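Local coordinates for UPF0311 protein RPA1785 (Rhodopseudomonas palustris, PDB 3C5O) that is of unknown function but folds as a closed antiparallel beta-barrel of the UPF0311 (DUF3237) family, at residues T9-V12 against F13-T16. Residues are numbered along the deposited sequence; the frame is centred on the assembly and turned at random.
Sequences TKYV and FTIT
Tyr11 and Thr14 span the classic beta bulge that Val12 and Phe13 form opposite Val151 in strand 9-27, the first strand of an eight-stranded antiparallel barrel. The phenol reaches forward along its own strand until Tyr11 OH lies 2.5 Å from Thr14 OG1, a short contact between two hydroxyls that can share a hydrogen bond. The threonine oxygen sits at the ring's edge, in its plane, and is 3.4 Å from Tyr11 CZ. Over one face of the same ring passes the backbone of the bulge, with Phe13 N 3.8 Å above the plane and displaced toward the rim. Tyr11 CG stands anti to the backbone N (chi1 166°), a setting that lays the ring along the strand over this peptide.

On the other side of the strand the side chains of Val12 and Phe13 project next to each other, as the extra residue of the bulge allows. Val12 CG2 packs 3.6 Å from Phe13 CD1 and also touches CE1, meeting the ring obliquely. Phe13 CG is placed between its own backbone N and carbonyl carbon (chi1 53°), a rotation that brings CD1 and CE1 beside the valine methyl.

Both bulge residues pair through their backbones with Val151 of strand 146-154, the last strand, which neighbours the first where the barrel closes. Phe13, a buried residue, touches Val43, Ile48, Trp130 and Leu131, whereas the partly exposed Tyr11 packs on Pro5 of the second subunit. Thr14 has a second polar partner on the last strand: its OG1, set beside its own backbone N, is also hydrogen-bonded to Asp150, and thus makes close polar contacts with both Tyr11 OH and Asp150 OD1.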
# COMPACT_ATOMS: atom_id res chain seq x y z
N THR B 9 -10.02 20.75 13.63
CA THR B 9 -8.63 20.33 13.73
C THR B 9 -7.94 21.21 14.76
O THR B 9 -8.49 22.22 15.17
CB THR B 9 -7.85 20.43 12.38
OG1 THR B 9 -7.69 21.80 12.00
CG2 THR B 9 -8.56 19.67 11.29
N LYS B 10 -6.75 20.80 15.17
CA LYS B 10 -5.94 21.54 16.13
C LYS B 10 -4.47 21.32 15.77
O LYS B 10 -4.03 20.19 15.63
CB LYS B 10 -6.26 21.05 17.55
CG LYS B 10 -5.17 21.29 18.58
CD LYS B 10 -5.46 20.56 19.89
CE LYS B 10 -4.20 20.36 20.71
NZ LYS B 10 -4.39 19.18 21.62
N TYR B 11 -3.72 22.41 15.62
CA TYR B 11 -2.30 22.32 15.35
C TYR B 11 -1.61 21.67 16.52
O TYR B 11 -1.84 22.07 17.67
CB TYR B 11 -1.71 23.71 15.10
CG TYR B 11 -0.20 23.72 15.14
CD1 TYR B 11 0.55 23.25 14.06
CD2 TYR B 11 0.48 24.17 16.28
CE1 TYR B 11 1.93 23.24 14.09
CE2 TYR B 11 1.86 24.15 16.33
CZ TYR B 11 2.58 23.68 15.23
OH TYR B 11 3.96 23.67 15.28
N VAL B 12 -0.77 20.67 16.26
CA VAL B 12 -0.07 20.00 17.35
C VAL B 12 1.45 20.16 17.29
O VAL B 12 2.08 20.41 18.31
CB VAL B 12 -0.47 18.49 17.51
CG1 VAL B 12 -1.86 18.36 18.11
CG2 VAL B 12 -0.38 17.74 16.18
N PHE B 13 2.07 19.99 16.13
CA PHE B 13 3.53 20.15 16.08
C PHE B 13 4.02 20.32 14.68
O PHE B 13 3.29 20.07 13.73
CB PHE B 13 4.28 19.00 16.80
CG PHE B 13 3.88 17.61 16.34
CD1 PHE B 13 2.96 16.86 17.08
CD2 PHE B 13 4.44 17.05 15.20
CE1 PHE B 13 2.60 15.60 16.67
CE2 PHE B 13 4.08 15.77 14.78
CZ PHE B 13 3.16 15.04 15.52
N THR B 14 5.28 20.75 14.56
CA THR B 14 5.94 20.92 13.27
C THR B 14 7.12 19.94 13.10
O THR B 14 7.94 19.78 14.02
CB THR B 14 6.36 22.37 13.06
OG1 THR B 14 5.20 23.21 13.15
CG2 THR B 14 7.00 22.58 11.70
N ILE B 15 7.14 19.26 11.95
CA ILE B 15 8.27 18.42 11.51
C ILE B 15 9.05 19.18 10.44
O ILE B 15 8.48 19.57 9.40
CB ILE B 15 7.82 17.07 10.87
CG1 ILE B 15 7.01 16.23 11.86
CG2 ILE B 15 9.04 16.28 10.36
CD1 ILE B 15 6.40 14.97 11.21
N THR B 16 10.33 19.40 10.69
CA THR B 16 11.21 20.00 9.72
C THR B 16 12.14 18.90 9.21
O THR B 16 12.97 18.41 9.96
CB THR B 16 12.04 21.13 10.36
OG1 THR B 16 11.15 22.15 10.85
CG2 THR B 16 12.99 21.77 9.37